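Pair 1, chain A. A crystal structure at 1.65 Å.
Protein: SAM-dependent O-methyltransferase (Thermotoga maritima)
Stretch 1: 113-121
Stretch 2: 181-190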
# COMPACT_ATOMS: atom_id res chain seq x y z
N GLY A 113 -30.22 18.47 -1.54
CA GLY A 113 -31.13 18.70 -2.66
C GLY A 113 -30.83 17.94 -3.94
O GLY A 113 -31.60 18.03 -4.90
N ASP A 114 -29.71 17.25 -4.01
CA ASP A 114 -29.34 16.50 -5.19
C ASP A 114 -30.33 15.38 -5.48
O ASP A 114 -30.96 14.79 -4.57
CB ASP A 114 -27.97 15.86 -5.08
CG ASP A 114 -26.83 16.78 -5.42
OD1 ASP A 114 -27.06 17.95 -5.86
OD2 ASP A 114 -25.64 16.37 -5.24
N ARG A 115 -30.49 15.13 -6.76
CA ARG A 115 -31.20 13.97 -7.29
C ARG A 115 -30.13 12.99 -7.80
O ARG A 115 -29.30 13.35 -8.66
CB ARG A 115 -32.13 14.38 -8.43
CG ARG A 115 -33.31 15.24 -7.92
CD ARG A 115 -34.04 16.06 -9.01
NE ARG A 115 -34.70 15.18 -9.98
CZ ARG A 115 -34.28 14.95 -11.23
NH1 ARG A 115 -33.18 15.51 -11.71
NH2 ARG A 115 -34.99 14.18 -12.02
N ILE A 116 -30.17 11.77 -7.28
CA ILE A 116 -29.12 10.79 -7.48
C ILE A 116 -29.77 9.47 -7.94
O ILE A 116 -30.77 9.05 -7.34
CB ILE A 116 -28.41 10.50 -6.14
CG1 ILE A 116 -27.82 11.77 -5.54
CG2 ILE A 116 -27.36 9.40 -6.34
CD1 ILE A 116 -26.76 12.40 -6.32
N ILE A 117 -29.20 8.81 -8.94
CA ILE A 117 -29.62 7.46 -9.32
C ILE A 117 -28.63 6.48 -8.70
O ILE A 117 -27.42 6.68 -8.79
CB ILE A 117 -29.71 7.31 -10.85
CG1 ILE A 117 -30.94 8.07 -11.38
CG2 ILE A 117 -29.74 5.86 -11.30
CD1 ILE A 117 -30.97 8.23 -12.86
N ASP A 118 -29.15 5.40 -8.14
CA ASP A 118 -28.34 4.32 -7.57
C ASP A 118 -28.86 3.01 -8.13
O ASP A 118 -30.05 2.72 -8.05
CB ASP A 118 -28.53 4.34 -6.06
CG ASP A 118 -27.76 3.25 -5.34
OD1 ASP A 118 -28.34 2.61 -4.41
OD2 ASP A 118 -26.59 2.95 -5.66
N THR A 119 -28.00 2.20 -8.73
CA THR A 119 -28.44 0.90 -9.21
C THR A 119 -27.26 -0.05 -9.40
O THR A 119 -26.24 0.41 -9.86
CB THR A 119 -29.21 1.07 -10.52
OG1 THR A 119 -29.87 -0.17 -10.88
CG2 THR A 119 -28.33 1.42 -11.72
N GLY A 120 -27.37 -1.34 -9.07
CA GLY A 120 -28.40 -1.92 -8.24
C GLY A 120 -28.26 -1.45 -6.82
O GLY A 120 -27.44 -0.58 -6.52
N VAL A 121 -29.06 -2.02 -5.93
CA VAL A 121 -29.14 -1.55 -4.57
C VAL A 121 -28.65 -2.57 -3.56
O VAL A 121 -28.03 -2.21 -2.56
CB VAL A 121 -30.58 -1.13 -4.26
CG1 VAL A 121 -30.67 -0.50 -2.90
CG2 VAL A 121 -31.05 -0.14 -5.32
N ASP A 181 -31.52 14.75 -16.10
CA ASP A 181 -30.79 15.80 -15.49
C ASP A 181 -30.44 15.53 -14.03
O ASP A 181 -30.37 16.47 -13.23
CB ASP A 181 -31.55 17.10 -15.63
CG ASP A 181 -31.59 17.57 -17.07
OD1 ASP A 181 -32.67 17.96 -17.50
OD2 ASP A 181 -30.58 17.57 -17.79
N VAL A 182 -30.18 14.27 -13.69
CA VAL A 182 -29.80 13.95 -12.31
C VAL A 182 -28.38 14.46 -12.03
O VAL A 182 -27.55 14.61 -12.96
CB VAL A 182 -29.99 12.46 -11.93
CG1 VAL A 182 -31.40 12.00 -12.23
CG2 VAL A 182 -28.93 11.57 -12.59
N ASP A 183 -28.11 14.73 -10.77
CA ASP A 183 -26.84 15.35 -10.39
C ASP A 183 -25.67 14.38 -10.45
O ASP A 183 -24.55 14.76 -10.82
CB ASP A 183 -26.97 15.93 -9.01
CG ASP A 183 -27.99 17.04 -8.97
OD1 ASP A 183 -27.62 18.15 -9.40
OD2 ASP A 183 -29.16 16.87 -8.59
N ALA A 184 -25.93 13.13 -10.07
CA ALA A 184 -24.90 12.10 -10.04
C ALA A 184 -25.56 10.73 -10.12
O ALA A 184 -26.76 10.59 -9.85
CB ALA A 184 -24.07 12.18 -8.80
N LEU A 185 -24.76 9.72 -10.46
CA LEU A 185 -25.25 8.39 -10.67
C LEU A 185 -24.19 7.42 -10.23
O LEU A 185 -23.02 7.53 -10.61
CB LEU A 185 -25.61 8.19 -12.14
CG LEU A 185 -26.32 6.88 -12.52
CD1 LEU A 185 -27.19 7.09 -13.72
CD2 LEU A 185 -25.32 5.75 -12.71
N PHE A 186 -24.60 6.45 -9.44
CA PHE A 186 -23.71 5.35 -9.02
C PHE A 186 -24.25 4.04 -9.58
O PHE A 186 -25.44 3.69 -9.41
CB PHE A 186 -23.65 5.21 -7.51
CG PHE A 186 -22.74 4.12 -7.06
CD1 PHE A 186 -21.35 4.25 -7.24
CD2 PHE A 186 -23.23 2.95 -6.52
CE1 PHE A 186 -20.48 3.22 -6.85
CE2 PHE A 186 -22.38 1.92 -6.12
CZ PHE A 186 -21.00 2.05 -6.31
N LEU A 187 -23.35 3.28 -10.21
CA LEU A 187 -23.69 2.08 -10.92
C LEU A 187 -22.91 0.92 -10.30
O LEU A 187 -21.68 0.98 -10.20
CB LEU A 187 -23.29 2.21 -12.37
CG LEU A 187 -23.57 1.00 -13.28
CD1 LEU A 187 -25.04 0.70 -13.43
CD2 LEU A 187 -22.93 1.28 -14.64
N ASP A 188 -23.63 -0.14 -9.90
CA ASP A 188 -22.98 -1.30 -9.35
C ASP A 188 -23.78 -2.51 -9.84
O ASP A 188 -24.82 -2.85 -9.27
CB ASP A 188 -22.96 -1.24 -7.85
CG ASP A 188 -22.16 -2.36 -7.21
OD1 ASP A 188 -21.68 -3.26 -7.90
OD2 ASP A 188 -22.02 -2.41 -5.97
N VAL A 189 -23.29 -3.10 -10.91
CA VAL A 189 -23.96 -4.22 -11.60
C VAL A 189 -22.85 -5.14 -12.08
O VAL A 189 -21.68 -4.73 -12.10
CB VAL A 189 -24.81 -3.76 -12.80
CG1 VAL A 189 -25.96 -2.85 -12.36
CG2 VAL A 189 -23.97 -3.04 -13.80
N PRO A 190 -23.15 -6.39 -12.44
CA PRO A 190 -22.07 -7.27 -12.90
C PRO A 190 -21.39 -6.80 -14.20
O PRO A 190 -20.24 -7.17 -14.47
CB PRO A 190 -22.80 -8.61 -13.11
CG PRO A 190 -24.08 -8.50 -12.33
CD PRO A 190 -24.46 -7.06 -12.40
O HOH W 1 -31.54 18.48 -7.66
O HOH W 2 -31.17 17.24 -10.63

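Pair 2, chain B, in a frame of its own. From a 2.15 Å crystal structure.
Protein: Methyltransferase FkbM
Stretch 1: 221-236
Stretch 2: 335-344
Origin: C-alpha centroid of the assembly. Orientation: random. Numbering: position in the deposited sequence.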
# COMPACT_ATOMS: atom_id res chain seq x y z
N LEU B 221 8.01 4.71 35.66
CA LEU B 221 8.60 4.24 36.92
C LEU B 221 10.10 4.39 37.06
O LEU B 221 10.59 4.51 38.20
CB LEU B 221 8.24 2.74 37.13
CG LEU B 221 6.77 2.40 37.37
CD1 LEU B 221 6.53 0.90 37.27
CD2 LEU B 221 6.28 2.97 38.67
N LEU B 222 10.82 4.38 35.94
CA LEU B 222 12.29 4.45 35.90
C LEU B 222 12.89 5.77 35.43
O LEU B 222 12.37 6.41 34.54
CB LEU B 222 12.83 3.36 34.98
CG LEU B 222 12.44 1.90 35.30
CD1 LEU B 222 13.11 1.03 34.31
CD2 LEU B 222 12.79 1.43 36.72
N ARG B 223 14.01 6.13 36.03
CA ARG B 223 14.79 7.30 35.66
C ARG B 223 16.08 6.80 34.97
O ARG B 223 16.81 5.99 35.54
CB ARG B 223 15.20 8.06 36.92
CG ARG B 223 15.67 9.47 36.68
CD ARG B 223 16.45 10.02 37.88
NE ARG B 223 17.90 9.76 37.74
CZ ARG B 223 18.73 10.48 36.97
NH1 ARG B 223 18.28 11.50 36.24
NH2 ARG B 223 20.02 10.20 36.92
N PHE B 224 16.36 7.32 33.79
CA PHE B 224 17.57 6.98 33.09
C PHE B 224 18.47 8.22 33.13
O PHE B 224 18.02 9.35 32.93
CB PHE B 224 17.27 6.56 31.66
CG PHE B 224 16.39 5.35 31.57
CD1 PHE B 224 16.93 4.07 31.64
CD2 PHE B 224 15.03 5.48 31.47
CE1 PHE B 224 16.13 2.95 31.59
CE2 PHE B 224 14.21 4.36 31.42
CZ PHE B 224 14.77 3.09 31.48
N SER B 225 19.76 8.01 33.39
CA SER B 225 20.72 9.07 33.42
C SER B 225 21.36 9.15 32.04
O SER B 225 20.95 8.46 31.09
CB SER B 225 21.79 8.75 34.45
OG SER B 225 22.57 7.69 33.96
N ASP B 226 22.37 9.98 31.92
CA ASP B 226 23.15 10.09 30.68
C ASP B 226 24.39 9.15 30.62
O ASP B 226 25.18 9.23 29.68
CB ASP B 226 23.56 11.56 30.48
CG ASP B 226 24.54 12.07 31.54
OD1 ASP B 226 24.76 11.38 32.58
OD2 ASP B 226 25.07 13.20 31.34
N SER B 227 24.53 8.25 31.60
CA SER B 227 25.68 7.36 31.69
C SER B 227 25.24 5.92 31.94
O SER B 227 25.90 5.16 32.67
CB SER B 227 26.53 7.79 32.88
OG SER B 227 26.73 9.18 32.85
N GLU B 228 24.14 5.54 31.33
CA GLU B 228 23.61 4.20 31.56
C GLU B 228 24.52 3.14 30.94
O GLU B 228 25.17 3.40 29.94
CB GLU B 228 22.20 4.09 31.00
CG GLU B 228 21.18 5.01 31.72
CD GLU B 228 20.64 4.43 33.01
OE1 GLU B 228 20.69 3.19 33.20
OE2 GLU B 228 20.10 5.19 33.84
N LYS B 229 24.54 1.98 31.58
CA LYS B 229 25.23 0.78 31.13
C LYS B 229 24.15 -0.29 31.11
O LYS B 229 23.72 -0.80 32.16
CB LYS B 229 26.43 0.43 32.04
CG LYS B 229 27.56 1.51 32.05
CD LYS B 229 28.56 1.30 33.21
CE LYS B 229 29.75 2.28 33.16
NZ LYS B 229 30.70 2.26 34.35
N MSE B 230 23.67 -0.56 29.90
CA MSE B 230 22.55 -1.48 29.68
C MSE B 230 22.89 -2.87 29.15
O MSE B 230 23.60 -3.01 28.14
CB MSE B 230 21.57 -0.83 28.65
CG MSE B 230 20.39 -1.66 28.41
SE MSE B 230 18.97 -1.00 27.30
CE MSE B 230 19.77 -0.74 25.73
N VAL B 231 22.37 -3.89 29.84
CA VAL B 231 22.42 -5.26 29.35
C VAL B 231 21.07 -5.42 28.63
O VAL B 231 19.97 -5.35 29.23
CB VAL B 231 22.60 -6.31 30.48
CG1 VAL B 231 22.59 -7.74 29.93
CG2 VAL B 231 23.88 -6.04 31.26
N ASP B 232 21.16 -5.57 27.32
CA ASP B 232 19.99 -5.77 26.45
C ASP B 232 19.92 -7.27 26.18
O ASP B 232 20.48 -7.80 25.21
CB ASP B 232 20.17 -4.93 25.20
CG ASP B 232 19.05 -5.07 24.22
OD1 ASP B 232 18.11 -5.86 24.46
OD2 ASP B 232 19.14 -4.40 23.18
N CYS B 233 19.21 -7.96 27.07
CA CYS B 233 19.11 -9.40 27.05
C CYS B 233 17.89 -9.79 26.22
O CYS B 233 16.75 -9.51 26.60
CB CYS B 233 19.08 -9.90 28.51
SG CYS B 233 19.22 -11.63 28.70
N GLY B 234 18.16 -10.44 25.08
CA GLY B 234 17.16 -10.78 24.06
C GLY B 234 17.04 -9.54 23.17
O GLY B 234 15.97 -8.96 23.03
N ALA B 235 18.16 -9.12 22.57
CA ALA B 235 18.23 -7.87 21.78
C ALA B 235 17.44 -7.85 20.47
O ALA B 235 17.17 -6.77 19.97
CB ALA B 235 19.65 -7.44 21.56
N SER B 236 17.05 -9.03 19.98
CA SER B 236 16.26 -9.26 18.76
C SER B 236 16.71 -8.45 17.55
O SER B 236 17.74 -8.75 16.96
CB SER B 236 14.76 -9.05 19.03
OG SER B 236 14.35 -9.94 20.03
N ALA B 335 29.90 -3.13 35.83
CA ALA B 335 28.71 -3.07 36.59
C ALA B 335 27.62 -2.35 35.77
O ALA B 335 27.82 -1.19 35.32
CB ALA B 335 28.99 -2.34 37.90
N PRO B 336 26.48 -3.05 35.53
CA PRO B 336 25.40 -2.41 34.79
C PRO B 336 24.53 -1.53 35.69
O PRO B 336 24.53 -1.67 36.91
CB PRO B 336 24.59 -3.59 34.23
CG PRO B 336 24.76 -4.67 35.21
CD PRO B 336 26.13 -4.44 35.90
N THR B 337 23.85 -0.61 35.04
CA THR B 337 22.89 0.28 35.67
C THR B 337 21.46 -0.12 35.29
O THR B 337 20.52 0.31 35.94
CB THR B 337 23.14 1.75 35.20
OG1 THR B 337 22.95 1.86 33.78
CG2 THR B 337 24.56 2.22 35.56
N PHE B 338 21.30 -0.97 34.26
CA PHE B 338 20.00 -1.38 33.76
C PHE B 338 20.08 -2.73 33.07
O PHE B 338 20.98 -2.95 32.24
CB PHE B 338 19.49 -0.30 32.78
CG PHE B 338 18.14 -0.58 32.18
CD1 PHE B 338 17.05 -0.90 33.00
CD2 PHE B 338 17.92 -0.40 30.83
CE1 PHE B 338 15.81 -1.13 32.47
CE2 PHE B 338 16.67 -0.63 30.28
CZ PHE B 338 15.61 -0.99 31.10
N ILE B 339 19.18 -3.63 33.44
CA ILE B 339 19.02 -4.91 32.74
C ILE B 339 17.58 -5.03 32.19
O ILE B 339 16.58 -5.03 32.94
CB ILE B 339 19.41 -6.16 33.59
CG1 ILE B 339 20.86 -6.05 34.08
CG2 ILE B 339 19.25 -7.48 32.75
CD1 ILE B 339 21.20 -7.00 35.19
N LYS B 340 17.49 -5.04 30.86
CA LYS B 340 16.26 -5.28 30.14
C LYS B 340 16.33 -6.76 29.78
O LYS B 340 17.40 -7.24 29.35
CB LYS B 340 16.19 -4.42 28.88
CG LYS B 340 15.06 -4.86 27.85
CD LYS B 340 15.61 -5.88 26.85
CE LYS B 340 14.69 -6.32 25.85
NZ LYS B 340 15.46 -6.74 24.69
N MSE B 341 15.22 -7.48 29.95
CA MSE B 341 15.18 -8.91 29.67
C MSE B 341 13.86 -9.32 29.03
O MSE B 341 12.77 -9.12 29.60
CB MSE B 341 15.38 -9.71 30.95
CG MSE B 341 15.60 -11.20 30.70
SE MSE B 341 15.86 -12.26 32.26
CE MSE B 341 17.55 -11.75 32.65
N ASP B 342 13.99 -9.91 27.83
CA ASP B 342 12.88 -10.52 27.13
C ASP B 342 13.46 -11.64 26.27
O ASP B 342 13.87 -11.40 25.14
CB ASP B 342 12.18 -9.52 26.23
CG ASP B 342 10.96 -10.12 25.52
OD1 ASP B 342 10.50 -11.24 25.86
OD2 ASP B 342 10.48 -9.45 24.61
N ILE B 343 13.47 -12.87 26.81
CA ILE B 343 14.08 -14.01 26.11
C ILE B 343 13.16 -15.20 25.91
O ILE B 343 12.15 -15.33 26.59
CB ILE B 343 15.42 -14.42 26.82
CG1 ILE B 343 15.20 -14.91 28.25
CG2 ILE B 343 16.35 -13.19 26.85
CD1 ILE B 343 16.41 -15.62 28.89
N GLU B 344 13.50 -16.05 24.94
CA GLU B 344 12.68 -17.28 24.70
C GLU B 344 12.90 -18.37 25.78
O GLU B 344 11.96 -19.09 26.18
CB GLU B 344 12.94 -17.86 23.28
O HOH W 3 13.46 -10.20 22.73
O HOH W 4 14.74 -5.49 21.71

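Two parallel strands can be joined by nearly the same backbone ladder while their side chains pack in quite different ways. In pair 1, strand 115-119 lies beside strand 184-187, their directions differing by 9°; in pair 2, strand 229-233 and strand 338-341 differ by 13°. The axes approach to 4.8 Å in both, and the central backbones superpose with an RMSD of 0.5 Å.

The hydrogen-bond ladder runs in matching register in the two pairs. In pair 1, I117(A) uses both of its backbone polar groups: its N donates to A184(A) O at 3.2 Å, and its O accepts from F186(A) N at 2.9 Å. The matched V231(B) does the same, its N reaching F338(B) O at 2.9 Å and its O receiving K340(B) N at 3.0 Å. Two residues on, T119(A) and C233(B) repeat the pattern. These bonds involve only main-chain atoms, so they leave the side chains free to differ.

At the entrance to the ladder, D183(A) and T337(B) coincide to 0.2 Å at CA, and both point toward the partner stretch. Each side chain offers an oxygen to the same backbone amide: R115(A) N donates to D183(A) OD2 at 2.9 Å, and K229(B) N to T337(B) OG1 at 2.7 Å. The threonine hydroxyl can also donate, and T337(B) OG1 gives its proton to E228(B) OE1 at 2.7 Å. The carboxylate at D183(A) instead lies near another of like charge, D114(A) OD1 standing 3.6 Å from D183(A) OD1, while two waters lie 3.0 and 2.9 Å from D183(A) OD2.

On the face bearing I117(A) and L185(A), the solution is conserved in character. I117(A) CG2 meets L185(A) CD1 at 3.7 Å and its CD1 meets V182(A) CG1 at 3.8 Å. V231(B) likewise touches both matched residues, with CB 4.0 Å from I339(B) CG1 and CG2 3.9 Å from P336(B) CB. Farther along this face, T119(A) CG2 lies 3.8 Å from L187(A) CD1, whereas C233(B) SG is 4.2 Å from M341(B) CG.

The other face diverges most. I116(A) extends CD1 to within 3.7 Å of the small A184(A) CB. In pair 2 the alanine position holds F338(B), whose CD2 lies 3.7 Å from CG of the selenomethionine M230(B); the edge of F224(B) also packs toward the face of the F338(B) ring.

One step on, aspartates match, but their partners do not. D118(A) OD2 sits at the edge of the F186(A) ring, 3.5 Å from CD2. The matched K340(B) instead forms a salt bridge, its NZ 2.8 Å from D232(B) OD1, and the same NZ donates to G234(B) O at 2.8 Å.

In both pairs a glycine follows the first strand. G120(A), after a cis peptide, adds one more bond, its N donating to D188(A) O at 3.0 Å. G234(B), at positive phi, has no such bond; its CA lies 3.5 Å from D342(B) O, where an ideal CB would clash at 2.0 Å from that same D342(B) O.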